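Local coordinates for protein probable glutathione S-transferase GSTU1 (Oryza sativa, PDB 1OYJ) that conjugates reduced glutathione to a wide range of exogenous and endogenous hydrophobic electrophiles, a reaction used in herbicide detoxification, at residues P57-A62 with L70-Y75. Numbering follows the deposited sequence.
Sequences PVLLHA and LVILQY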
ATOM      1  N   PRO A  57     -10.437   0.602  -9.877  1.00 21.46           N
ATOM      2  CA  PRO A  57     -10.838  -0.616 -10.524  1.00 21.58           C
ATOM      3  C   PRO A  57     -11.149  -1.770  -9.614  1.00 22.73           C
ATOM      4  O   PRO A  57     -10.732  -1.873  -8.462  1.00 19.99           O
ATOM      5  CB  PRO A  57      -9.579  -0.987 -11.319  1.00 21.65           C
ATOM      6  CG  PRO A  57      -8.434  -0.491 -10.476  1.00 21.56           C
ATOM      7  CD  PRO A  57      -8.993   0.809  -9.997  1.00 23.55           C
ATOM      8  N   VAL A  58     -12.005  -2.632 -10.157  1.00 22.40           N
ATOM      9  CA  VAL A  58     -12.350  -3.841  -9.510  1.00 21.23           C
ATOM     10  C   VAL A  58     -12.228  -4.900 -10.506  1.00 22.42           C
ATOM     11  O   VAL A  58     -12.861  -4.843 -11.611  1.00 22.37           O
ATOM     12  CB  VAL A  58     -13.883  -3.863  -8.969  1.00 20.92           C
ATOM     13  CG1 VAL A  58     -14.170  -5.236  -8.307  1.00 19.27           C
ATOM     14  CG2 VAL A  58     -14.073  -2.802  -7.978  1.00 21.14           C
ATOM     15  N   LEU A  59     -11.509  -5.931 -10.128  1.00 21.13           N
ATOM     16  CA  LEU A  59     -11.356  -7.067 -10.988  1.00 21.28           C
ATOM     17  C   LEU A  59     -12.177  -8.192 -10.463  1.00 23.01           C
ATOM     18  O   LEU A  59     -12.070  -8.483  -9.291  1.00 22.53           O
ATOM     19  CB  LEU A  59      -9.940  -7.610 -10.926  1.00 21.44           C
ATOM     20  CG  LEU A  59      -9.792  -8.824 -11.869  1.00 23.85           C
ATOM     21  CD1 LEU A  59      -9.803  -8.237 -13.283  1.00 26.71           C
ATOM     22  CD2 LEU A  59      -8.481  -9.526 -11.694  1.00 27.18           C
ATOM     23  N   LEU A  60     -13.040  -8.772 -11.297  1.00 24.00           N
ATOM     24  CA  LEU A  60     -13.821  -9.928 -10.893  1.00 25.65           C
ATOM     25  C   LEU A  60     -13.297 -11.142 -11.652  1.00 23.88           C
ATOM     26  O   LEU A  60     -13.270 -11.179 -12.910  1.00 24.20           O
ATOM     27  CB  LEU A  60     -15.325  -9.685 -11.147  1.00 25.53           C
ATOM     28  CG  LEU A  60     -15.846  -8.589 -10.201  1.00 30.98           C
ATOM     29  CD1 LEU A  60     -16.764  -7.685 -10.925  1.00 36.46           C
ATOM     30  CD2 LEU A  60     -16.553  -9.132  -9.013  1.00 33.37           C
ATOM     31  N   HIS A  61     -12.891 -12.140 -10.903  1.00 24.14           N
ATOM     32  CA  HIS A  61     -12.346 -13.382 -11.438  1.00 23.41           C
ATOM     33  C   HIS A  61     -13.319 -14.453 -10.988  1.00 25.03           C
ATOM     34  O   HIS A  61     -13.539 -14.661  -9.793  1.00 25.28           O
ATOM     35  CB  HIS A  61     -10.926 -13.606 -10.921  1.00 24.55           C
ATOM     36  CG  HIS A  61     -10.215 -14.769 -11.530  1.00 26.36           C
ATOM     37  ND1 HIS A  61      -9.172 -15.421 -10.896  1.00 29.37           N
ATOM     38  CD2 HIS A  61     -10.428 -15.441 -12.693  1.00 28.57           C
ATOM     39  CE1 HIS A  61      -8.774 -16.444 -11.640  1.00 29.38           C
ATOM     40  NE2 HIS A  61      -9.525 -16.485 -12.732  1.00 29.66           N
ATOM     41  N   ALA A  62     -14.010 -15.016 -11.978  1.00 26.21           N
ATOM     42  CA  ALA A  62     -15.132 -15.919 -11.771  1.00 26.20           C
ATOM     43  C   ALA A  62     -16.068 -15.376 -10.708  1.00 27.27           C
ATOM     44  O   ALA A  62     -16.501 -16.116  -9.817  1.00 26.44           O
ATOM     45  CB  ALA A  62     -14.679 -17.272 -11.397  1.00 26.39           C
ATOM     46  N   LEU A  70      -2.885  -2.075  -6.877  1.00 20.58           N
ATOM     47  CA  LEU A  70      -1.594  -2.780  -6.675  1.00 20.14           C
ATOM     48  C   LEU A  70      -1.796  -4.214  -6.160  1.00 20.51           C
ATOM     49  O   LEU A  70      -0.981  -5.113  -6.399  1.00 19.44           O
ATOM     50  CB  LEU A  70      -0.680  -2.007  -5.709  1.00 19.81           C
ATOM     51  CG  LEU A  70      -0.083  -0.695  -6.193  1.00 22.40           C
ATOM     52  CD1 LEU A  70       0.938  -0.075  -5.196  1.00 23.67           C
ATOM     53  CD2 LEU A  70       0.605  -0.869  -7.492  1.00 20.93           C
ATOM     54  N   VAL A  71      -2.913  -4.400  -5.481  1.00 20.77           N
ATOM     55  CA  VAL A  71      -3.335  -5.693  -5.013  1.00 18.55           C
ATOM     56  C   VAL A  71      -3.730  -6.563  -6.250  1.00 18.34           C
ATOM     57  O   VAL A  71      -3.322  -7.723  -6.341  1.00 16.56           O
ATOM     58  CB  VAL A  71      -4.511  -5.580  -3.924  1.00 18.43           C
ATOM     59  CG1 VAL A  71      -5.045  -7.015  -3.560  1.00 16.38           C
ATOM     60  CG2 VAL A  71      -4.040  -4.880  -2.684  1.00 20.52           C
ATOM     61  N   ILE A  72      -4.497  -5.988  -7.200  1.00 17.93           N
ATOM     62  CA  ILE A  72      -4.904  -6.674  -8.410  1.00 18.53           C
ATOM     63  C   ILE A  72      -3.634  -7.062  -9.214  1.00 18.49           C
ATOM     64  O   ILE A  72      -3.508  -8.181  -9.649  1.00 20.95           O
ATOM     65  CB  ILE A  72      -5.868  -5.758  -9.297  1.00 17.67           C
ATOM     66  CG1 ILE A  72      -7.243  -5.514  -8.620  1.00 20.90           C
ATOM     67  CG2 ILE A  72      -5.983  -6.342 -10.619  1.00 20.39           C
ATOM     68  CD1 ILE A  72      -7.929  -4.255  -9.055  1.00 22.80           C
ATOM     69  N   LEU A  73      -2.680  -6.139  -9.338  1.00 21.01           N
ATOM     70  CA  LEU A  73      -1.422  -6.467 -10.033  1.00 20.80           C
ATOM     71  C   LEU A  73      -0.707  -7.696  -9.402  1.00 22.08           C
ATOM     72  O   LEU A  73      -0.328  -8.639 -10.114  1.00 24.24           O
ATOM     73  CB  LEU A  73      -0.489  -5.326 -10.048  1.00 21.22           C
ATOM     74  CG  LEU A  73      -0.852  -4.070 -10.783  1.00 23.34           C
ATOM     75  CD1 LEU A  73       0.408  -3.218 -10.984  1.00 25.89           C
ATOM     76  CD2 LEU A  73      -1.499  -4.376 -12.062  1.00 22.48           C
ATOM     77  N   GLN A  74      -0.590  -7.743  -8.106  1.00 20.50           N
ATOM     78  CA  GLN A  74       0.052  -8.885  -7.485  1.00 21.13           C
ATOM     79  C   GLN A  74      -0.752 -10.145  -7.636  1.00 21.58           C
ATOM     80  O   GLN A  74      -0.205 -11.274  -7.867  1.00 18.56           O
ATOM     81  CB  GLN A  74       0.323  -8.558  -6.040  1.00 21.96           C
ATOM     82  CG  GLN A  74       1.464  -7.564  -5.933  1.00 23.14           C
ATOM     83  CD  GLN A  74       1.790  -7.276  -4.492  1.00 27.96           C
ATOM     84  OE1 GLN A  74       2.642  -7.907  -3.928  1.00 25.50           O
ATOM     85  NE2 GLN A  74       1.098  -6.324  -3.912  1.00 26.26           N
ATOM     86  N   TYR A  75      -2.062  -9.940  -7.661  1.00 21.72           N
ATOM     87  CA  TYR A  75      -2.970 -11.051  -7.880  1.00 23.19           C
ATOM     88  C   TYR A  75      -2.781 -11.672  -9.264  1.00 23.66           C
ATOM     89  O   TYR A  75      -2.781 -12.914  -9.425  1.00 23.84           O
ATOM     90  CB  TYR A  75      -4.433 -10.659  -7.569  1.00 22.61           C
ATOM     91  CG  TYR A  75      -5.466 -11.766  -7.793  1.00 23.04           C
ATOM     92  CD1 TYR A  75      -5.592 -12.814  -6.895  1.00 25.76           C
ATOM     93  CD2 TYR A  75      -6.243 -11.803  -8.954  1.00 23.11           C
ATOM     94  CE1 TYR A  75      -6.527 -13.847  -7.121  1.00 26.89           C
ATOM     95  CE2 TYR A  75      -7.150 -12.823  -9.189  1.00 21.56           C
ATOM     96  CZ  TYR A  75      -7.295 -13.834  -8.276  1.00 25.75           C
ATOM     97  OH  TYR A  75      -8.215 -14.819  -8.523  1.00 25.03           O
TER
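Strand 58-61 and the 70-75 part of helix 69-79 run roughly the same way, their axes 32° apart and 9.3 Å from each other at closest approach, with the CA atoms of Leu59 and Ile72 nearest across the contact, 7.0 Å apart. Ile72 fills the space between the two backbones. Its CG1 is anti to the carbonyl carbon (chi1 -68°), which points that branch to the beginning of the strand, and the extended second torsion carries CD1 on to lie 3.7 Å from Pro57 O and 4.1 Å from Pro57 CG. CG1 and CG2 both rest against Leu59, so a beta-branched, wholly apolar residue can serve two neighbours at once. An alanine here would probably open a gap between Pro57 and Leu59 and take away the CD1 contact of the proline ring. That ring follows a cis peptide bond and touches the bound glutathione: this is the cis-proline of the thioredoxin-like N-terminal domain of glutathione transferases, in which the helix packs on one face of a four-stranded mixed sheet. Pro57, Leu59 and His61 point to the helix, while Val58 and Leu60 point away. Leu59, with CG anti to its backbone N, also brings CD2 to 4.2 Å from Tyr75 CD2, an oblique approach to the ring. At the far end of the strand the contact turns polar. Tyr75 reaches across tip first, and its OH meets His61 ND1 at 2.6 Å in a nearly straight hydrogen bond (176°). The hydroxyl lies in the plane of the imidazole, at its edge, and the two rings meet rim to rim. Tyrosine suits this place because its ring can line the apolar layer while its hydroxyl spans the remaining distance to a histidine that is partly exposed. Val71 and Tyr75 also pack on Ala102 of the second subunit.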